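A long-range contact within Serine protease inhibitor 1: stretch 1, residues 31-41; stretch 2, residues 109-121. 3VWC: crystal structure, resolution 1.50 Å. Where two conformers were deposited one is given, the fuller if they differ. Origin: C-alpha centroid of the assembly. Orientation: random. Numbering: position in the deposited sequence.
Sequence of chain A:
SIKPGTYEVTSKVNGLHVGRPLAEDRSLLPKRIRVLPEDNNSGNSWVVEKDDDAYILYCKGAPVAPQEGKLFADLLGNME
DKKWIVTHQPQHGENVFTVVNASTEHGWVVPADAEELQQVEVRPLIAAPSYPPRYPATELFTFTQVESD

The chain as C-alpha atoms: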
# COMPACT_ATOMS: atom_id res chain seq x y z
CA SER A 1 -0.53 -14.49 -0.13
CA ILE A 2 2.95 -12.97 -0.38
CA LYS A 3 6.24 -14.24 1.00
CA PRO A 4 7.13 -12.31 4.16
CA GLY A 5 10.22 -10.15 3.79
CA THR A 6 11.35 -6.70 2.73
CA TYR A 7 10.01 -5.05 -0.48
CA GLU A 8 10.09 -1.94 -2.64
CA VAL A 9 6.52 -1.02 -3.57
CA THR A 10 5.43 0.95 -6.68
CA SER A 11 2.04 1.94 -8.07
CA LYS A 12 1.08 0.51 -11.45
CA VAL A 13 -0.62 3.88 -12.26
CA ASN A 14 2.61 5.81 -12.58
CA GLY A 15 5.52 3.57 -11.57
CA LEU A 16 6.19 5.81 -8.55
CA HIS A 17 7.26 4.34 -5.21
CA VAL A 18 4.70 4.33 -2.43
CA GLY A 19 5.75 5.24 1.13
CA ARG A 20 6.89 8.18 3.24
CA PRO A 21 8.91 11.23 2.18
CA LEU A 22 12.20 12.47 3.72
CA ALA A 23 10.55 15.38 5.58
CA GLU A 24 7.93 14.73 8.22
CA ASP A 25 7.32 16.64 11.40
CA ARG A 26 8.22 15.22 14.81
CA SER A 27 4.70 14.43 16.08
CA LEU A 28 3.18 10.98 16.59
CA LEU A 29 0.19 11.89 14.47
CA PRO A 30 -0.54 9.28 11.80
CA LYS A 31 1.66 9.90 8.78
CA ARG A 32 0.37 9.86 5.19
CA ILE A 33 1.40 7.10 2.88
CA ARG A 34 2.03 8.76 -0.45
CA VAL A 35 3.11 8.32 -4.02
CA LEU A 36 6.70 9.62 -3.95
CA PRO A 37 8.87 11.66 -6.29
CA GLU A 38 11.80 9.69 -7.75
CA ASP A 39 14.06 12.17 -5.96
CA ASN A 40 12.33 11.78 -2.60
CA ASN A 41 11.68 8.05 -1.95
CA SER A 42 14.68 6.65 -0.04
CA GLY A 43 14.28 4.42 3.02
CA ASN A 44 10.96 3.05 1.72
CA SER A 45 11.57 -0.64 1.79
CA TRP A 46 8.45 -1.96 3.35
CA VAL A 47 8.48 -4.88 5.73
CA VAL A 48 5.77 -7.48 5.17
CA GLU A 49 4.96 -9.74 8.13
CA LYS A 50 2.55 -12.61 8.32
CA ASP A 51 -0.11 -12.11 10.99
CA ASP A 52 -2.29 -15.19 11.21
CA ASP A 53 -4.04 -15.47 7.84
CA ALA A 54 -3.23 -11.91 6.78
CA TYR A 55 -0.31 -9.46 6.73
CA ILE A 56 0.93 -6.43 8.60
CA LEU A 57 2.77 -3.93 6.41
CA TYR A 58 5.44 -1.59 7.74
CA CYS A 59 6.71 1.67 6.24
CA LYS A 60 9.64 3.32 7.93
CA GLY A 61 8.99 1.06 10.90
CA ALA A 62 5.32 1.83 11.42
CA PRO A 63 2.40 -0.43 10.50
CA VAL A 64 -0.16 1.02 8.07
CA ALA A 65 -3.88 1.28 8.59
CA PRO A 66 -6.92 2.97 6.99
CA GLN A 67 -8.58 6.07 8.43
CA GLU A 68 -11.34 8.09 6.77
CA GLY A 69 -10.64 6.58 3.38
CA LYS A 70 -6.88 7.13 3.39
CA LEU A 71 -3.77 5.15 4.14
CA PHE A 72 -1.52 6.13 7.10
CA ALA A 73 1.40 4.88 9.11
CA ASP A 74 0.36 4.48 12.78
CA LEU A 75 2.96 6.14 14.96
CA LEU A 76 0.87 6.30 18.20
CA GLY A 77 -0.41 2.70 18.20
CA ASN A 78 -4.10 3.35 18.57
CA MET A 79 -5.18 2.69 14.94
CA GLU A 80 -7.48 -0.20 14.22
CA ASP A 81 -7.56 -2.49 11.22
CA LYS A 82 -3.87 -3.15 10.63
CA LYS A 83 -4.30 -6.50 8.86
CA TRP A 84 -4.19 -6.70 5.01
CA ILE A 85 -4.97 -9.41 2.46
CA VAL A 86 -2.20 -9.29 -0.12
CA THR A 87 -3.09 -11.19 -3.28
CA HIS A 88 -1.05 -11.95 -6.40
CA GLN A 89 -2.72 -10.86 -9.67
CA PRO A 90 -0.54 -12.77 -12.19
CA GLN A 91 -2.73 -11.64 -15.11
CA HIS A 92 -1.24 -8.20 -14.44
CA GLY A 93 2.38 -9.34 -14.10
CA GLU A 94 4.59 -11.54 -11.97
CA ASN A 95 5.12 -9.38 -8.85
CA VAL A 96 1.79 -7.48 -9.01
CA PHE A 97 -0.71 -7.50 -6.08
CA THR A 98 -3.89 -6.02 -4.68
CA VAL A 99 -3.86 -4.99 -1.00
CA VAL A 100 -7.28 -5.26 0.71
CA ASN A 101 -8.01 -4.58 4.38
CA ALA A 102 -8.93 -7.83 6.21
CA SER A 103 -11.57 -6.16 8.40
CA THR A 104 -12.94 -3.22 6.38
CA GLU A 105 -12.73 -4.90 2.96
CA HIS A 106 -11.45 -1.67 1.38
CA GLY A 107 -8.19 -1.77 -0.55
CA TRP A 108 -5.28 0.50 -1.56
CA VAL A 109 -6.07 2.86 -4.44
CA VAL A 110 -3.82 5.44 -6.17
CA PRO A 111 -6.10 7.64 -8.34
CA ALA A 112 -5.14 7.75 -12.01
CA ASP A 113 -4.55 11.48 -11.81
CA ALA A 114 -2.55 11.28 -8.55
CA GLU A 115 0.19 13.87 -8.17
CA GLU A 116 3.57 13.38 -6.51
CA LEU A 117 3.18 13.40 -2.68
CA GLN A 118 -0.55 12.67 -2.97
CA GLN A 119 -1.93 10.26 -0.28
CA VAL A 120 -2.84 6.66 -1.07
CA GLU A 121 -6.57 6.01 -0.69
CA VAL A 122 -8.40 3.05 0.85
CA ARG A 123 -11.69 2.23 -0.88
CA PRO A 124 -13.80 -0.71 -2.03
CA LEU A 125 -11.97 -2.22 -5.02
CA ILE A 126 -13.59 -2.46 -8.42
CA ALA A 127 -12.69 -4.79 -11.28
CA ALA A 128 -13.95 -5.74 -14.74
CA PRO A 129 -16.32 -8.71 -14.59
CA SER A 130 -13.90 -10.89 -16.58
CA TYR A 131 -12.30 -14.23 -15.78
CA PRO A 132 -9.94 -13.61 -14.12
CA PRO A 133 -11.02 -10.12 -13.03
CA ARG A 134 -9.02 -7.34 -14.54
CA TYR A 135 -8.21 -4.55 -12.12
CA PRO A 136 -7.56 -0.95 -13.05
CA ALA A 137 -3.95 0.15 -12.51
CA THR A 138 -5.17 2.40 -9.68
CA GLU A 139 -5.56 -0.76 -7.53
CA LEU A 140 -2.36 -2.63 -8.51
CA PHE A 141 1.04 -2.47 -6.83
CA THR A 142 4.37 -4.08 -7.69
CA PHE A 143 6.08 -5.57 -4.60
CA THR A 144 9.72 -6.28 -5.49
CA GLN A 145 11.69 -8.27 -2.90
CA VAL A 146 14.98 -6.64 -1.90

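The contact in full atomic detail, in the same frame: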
# COMPACT_ATOMS: atom_id res chain seq x y z
N LYS A 31 0.94 9.29 9.88
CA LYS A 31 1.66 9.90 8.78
C LYS A 31 1.10 9.39 7.47
O LYS A 31 0.87 8.17 7.30
CB LYS A 31 3.15 9.60 8.86
CG LYS A 31 3.82 10.18 10.14
CD LYS A 31 3.96 11.70 10.00
CE LYS A 31 4.50 12.29 11.33
NZ LYS A 31 3.40 12.57 12.34
N ARG A 32 0.96 10.28 6.48
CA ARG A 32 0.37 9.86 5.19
C ARG A 32 1.31 8.94 4.44
O ARG A 32 2.53 9.20 4.32
CB ARG A 32 0.07 11.07 4.31
CG ARG A 32 -1.16 11.86 4.74
CD ARG A 32 -1.32 13.10 3.80
NE ARG A 32 -2.34 14.01 4.31
CZ ARG A 32 -2.98 14.94 3.59
NH1 ARG A 32 -2.80 15.09 2.26
NH2 ARG A 32 -3.90 15.67 4.21
N ILE A 33 0.71 7.89 3.88
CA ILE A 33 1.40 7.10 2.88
C ILE A 33 1.10 7.68 1.52
O ILE A 33 -0.03 7.99 1.21
CB ILE A 33 1.00 5.60 2.94
CG1 ILE A 33 1.36 4.96 4.30
CG2 ILE A 33 1.68 4.84 1.78
CD1 ILE A 33 2.81 5.07 4.68
N ARG A 34 2.17 7.96 0.77
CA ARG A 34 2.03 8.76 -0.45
C ARG A 34 2.62 8.07 -1.69
O ARG A 34 3.49 7.19 -1.59
CB ARG A 34 2.68 10.13 -0.28
CG ARG A 34 2.36 10.86 1.01
CD ARG A 34 3.33 12.05 1.17
NE ARG A 34 3.14 12.72 2.44
CZ ARG A 34 2.41 13.81 2.60
NH1 ARG A 34 1.71 14.30 1.57
NH2 ARG A 34 2.35 14.42 3.78
N VAL A 35 2.25 8.57 -2.88
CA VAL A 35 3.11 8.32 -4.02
C VAL A 35 4.27 9.32 -4.01
O VAL A 35 4.07 10.49 -3.70
CB VAL A 35 2.38 8.34 -5.37
CG1 VAL A 35 1.63 6.98 -5.61
CG2 VAL A 35 1.47 9.54 -5.49
N LEU A 36 5.48 8.82 -4.21
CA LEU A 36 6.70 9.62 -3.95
C LEU A 36 7.36 10.09 -5.23
O LEU A 36 7.45 9.34 -6.17
CB LEU A 36 7.70 8.77 -3.14
CG LEU A 36 7.13 8.32 -1.78
CD1 LEU A 36 8.05 7.34 -1.06
CD2 LEU A 36 6.87 9.53 -0.86
N PRO A 37 7.94 11.32 -5.21
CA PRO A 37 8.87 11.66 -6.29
C PRO A 37 10.05 10.68 -6.35
O PRO A 37 10.50 10.19 -5.30
CB PRO A 37 9.38 13.05 -5.88
CG PRO A 37 8.43 13.57 -4.84
CD PRO A 37 7.97 12.30 -4.12
N GLU A 38 10.56 10.42 -7.55
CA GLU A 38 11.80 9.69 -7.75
C GLU A 38 12.93 10.23 -6.88
O GLU A 38 13.74 9.47 -6.36
CB GLU A 38 12.22 9.73 -9.22
CG GLU A 38 11.46 8.76 -10.14
CD GLU A 38 11.51 7.29 -9.69
OE1 GLU A 38 10.62 6.87 -8.91
OE2 GLU A 38 12.37 6.54 -10.19
N ASP A 39 12.98 11.55 -6.71
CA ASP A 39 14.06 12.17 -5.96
C ASP A 39 13.78 12.33 -4.47
O ASP A 39 14.53 12.99 -3.75
CB ASP A 39 14.47 13.51 -6.59
CG ASP A 39 13.52 14.66 -6.24
OD1 ASP A 39 12.41 14.42 -5.72
OD2 ASP A 39 13.90 15.83 -6.50
N ASN A 40 12.72 11.69 -4.00
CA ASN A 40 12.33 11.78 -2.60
C ASN A 40 11.57 10.53 -2.17
O ASN A 40 10.38 10.61 -1.84
CB ASN A 40 11.49 13.05 -2.39
CG ASN A 40 11.17 13.31 -0.92
OD1 ASN A 40 10.27 14.09 -0.60
ND2 ASN A 40 11.91 12.65 -0.03
N ASN A 41 12.26 9.38 -2.23
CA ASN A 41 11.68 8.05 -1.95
C ASN A 41 12.63 7.04 -1.27
O ASN A 41 12.30 5.84 -1.13
CB ASN A 41 11.08 7.43 -3.22
CG ASN A 41 12.14 7.00 -4.24
OD1 ASN A 41 11.81 6.68 -5.38
ND2 ASN A 41 13.40 6.96 -3.82
N VAL A 109 -5.77 2.27 -3.13
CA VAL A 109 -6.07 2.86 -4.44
C VAL A 109 -5.24 4.14 -4.65
O VAL A 109 -5.17 5.05 -3.79
CB VAL A 109 -7.58 3.25 -4.57
CG1 VAL A 109 -7.86 3.93 -5.90
CG2 VAL A 109 -8.46 2.01 -4.42
N VAL A 110 -4.50 4.19 -5.76
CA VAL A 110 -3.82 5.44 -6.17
C VAL A 110 -4.64 5.97 -7.35
O VAL A 110 -4.73 5.31 -8.40
CB VAL A 110 -2.37 5.14 -6.63
CG1 VAL A 110 -1.72 6.41 -7.31
CG2 VAL A 110 -1.56 4.75 -5.43
N PRO A 111 -5.30 7.14 -7.20
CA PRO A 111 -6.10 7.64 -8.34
C PRO A 111 -5.25 7.84 -9.59
O PRO A 111 -4.05 8.18 -9.53
CB PRO A 111 -6.62 9.00 -7.85
CG PRO A 111 -6.53 8.96 -6.34
CD PRO A 111 -5.36 8.05 -6.01
N ALA A 112 -5.91 7.73 -10.75
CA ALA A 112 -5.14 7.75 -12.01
C ALA A 112 -4.49 9.08 -12.24
O ALA A 112 -3.40 9.16 -12.86
CB ALA A 112 -6.01 7.34 -13.18
N ASP A 113 -5.09 10.12 -11.68
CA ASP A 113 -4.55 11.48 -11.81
C ASP A 113 -3.67 11.89 -10.60
O ASP A 113 -3.47 13.11 -10.35
CB ASP A 113 -5.68 12.49 -12.07
CG ASP A 113 -6.55 12.73 -10.85
OD1 ASP A 113 -7.20 13.79 -10.78
OD2 ASP A 113 -6.65 11.81 -10.03
N ALA A 114 -3.27 10.93 -9.75
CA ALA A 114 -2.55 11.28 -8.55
C ALA A 114 -1.30 12.11 -8.89
O ALA A 114 -0.61 11.86 -9.89
CB ALA A 114 -2.13 10.01 -7.79
N GLU A 115 -1.06 13.14 -8.10
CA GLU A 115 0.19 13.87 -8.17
C GLU A 115 1.27 13.31 -7.22
O GLU A 115 0.98 12.62 -6.21
CB GLU A 115 -0.10 15.33 -7.75
CG GLU A 115 -1.06 16.05 -8.64
CD GLU A 115 -1.21 17.52 -8.21
OE1 GLU A 115 -0.88 18.38 -9.03
OE2 GLU A 115 -1.56 17.82 -7.04
N GLU A 116 2.51 13.72 -7.45
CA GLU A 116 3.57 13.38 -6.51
C GLU A 116 3.23 13.94 -5.14
O GLU A 116 2.70 15.05 -5.03
CB GLU A 116 4.92 13.93 -7.02
CG GLU A 116 5.35 13.21 -8.26
CD GLU A 116 6.71 13.63 -8.81
OE1 GLU A 116 7.31 14.57 -8.25
OE2 GLU A 116 7.13 13.02 -9.82
N LEU A 117 3.50 13.11 -4.11
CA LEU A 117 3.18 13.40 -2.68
C LEU A 117 1.70 13.18 -2.30
O LEU A 117 1.33 13.28 -1.13
CB LEU A 117 3.70 14.78 -2.20
CG LEU A 117 5.22 14.94 -2.28
CD1 LEU A 117 5.65 16.39 -1.95
CD2 LEU A 117 5.93 13.98 -1.34
N GLN A 118 0.86 12.83 -3.27
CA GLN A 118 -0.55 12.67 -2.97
C GLN A 118 -0.73 11.39 -2.14
O GLN A 118 -0.05 10.38 -2.42
CB GLN A 118 -1.37 12.60 -4.26
CG GLN A 118 -2.87 12.62 -3.98
CD GLN A 118 -3.70 12.80 -5.23
OE1 GLN A 118 -3.27 13.50 -6.18
NE2 GLN A 118 -4.89 12.26 -5.23
N GLN A 119 -1.70 11.41 -1.21
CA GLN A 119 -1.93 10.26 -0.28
C GLN A 119 -2.62 9.08 -0.96
O GLN A 119 -3.57 9.26 -1.73
CB GLN A 119 -2.73 10.72 0.93
CG GLN A 119 -2.78 9.64 2.01
CD GLN A 119 -3.36 10.11 3.32
OE1 GLN A 119 -3.26 9.40 4.34
NE2 GLN A 119 -3.92 11.29 3.33
N VAL A 120 -2.17 7.88 -0.63
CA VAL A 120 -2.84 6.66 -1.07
C VAL A 120 -4.20 6.55 -0.38
O VAL A 120 -4.37 6.91 0.79
CB VAL A 120 -1.94 5.46 -0.74
CG1 VAL A 120 -2.64 4.13 -1.08
CG2 VAL A 120 -0.63 5.56 -1.52
N GLU A 121 -5.19 6.13 -1.16
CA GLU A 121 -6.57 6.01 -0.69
C GLU A 121 -6.85 4.57 -0.28
O GLU A 121 -6.14 3.67 -0.69
CB GLU A 121 -7.56 6.50 -1.76
CG GLU A 121 -7.22 7.96 -2.07
CD GLU A 121 -8.18 8.65 -3.03
OE1 GLU A 121 -9.08 7.98 -3.59
OE2 GLU A 121 -7.99 9.87 -3.24
O HOH W 1 9.37 11.97 -9.69

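Segments far apart in sequence are often joined mainly through their backbones, with side chains filling the space around that seam, and this contact in Serine protease inhibitor 1 is a compact example. Three main-chain hydrogen bonds form the seam. Val120 N donates to Ile33 O (2.8 Å), Val35 N to Gln118 O (3.0 Å) and Leu117 N to Val35 O (2.7 Å). The first two flank a single beta bridge between Arg34 and Gln119, whose CA atoms lie 4.2 Å apart. Two CA-H...O contacts lie at the same place: Gln119 CA lies 3.3 Å from Ile33 O, and Arg34 CA 3.3 Å from Gln118 O.

The third bond meets a type II turn running from Glu115 to Gln118, closed by its own backbone bond from Gln118 N to Glu115 O (2.9 Å). Leu117, with a positive phi of 78°, thus offers both its polar backbone atoms to stretch 1: while its N binds Val35, its O accepts from Arg34 NH1 at 2.9 Å. The Arg34 side chain, m at chi1, t at chi2 and chi3 and turned at chi4 (-97°), brings its guanidinium edge to that carbonyl, a good match of charged donor to backbone acceptor.

Apolar side chains pack around this framework. Val35 is buried, and its short branched side chain fits close to the seam, with CG1 3.8 Å from Val110 CG1 and CG2 4.3 Å from Ala114 CB. Ile33 CG2 meets Val120 CG2 at 4.1 Å. Farther out, Leu117 CD2 rests 3.8 Å from Pro37 CD; though exposed overall, this leucine has 104 Å² covered by stretch 1. At the periphery the O of a water accepts from Glu38 N (2.9 Å) and donates to Glu116 OE2 (2.5 Å), linking the type I turn from Pro37 to Asn40 with the type II turn from Glu115 to Gln118. Altogether 669 Å² is buried, counting both sides.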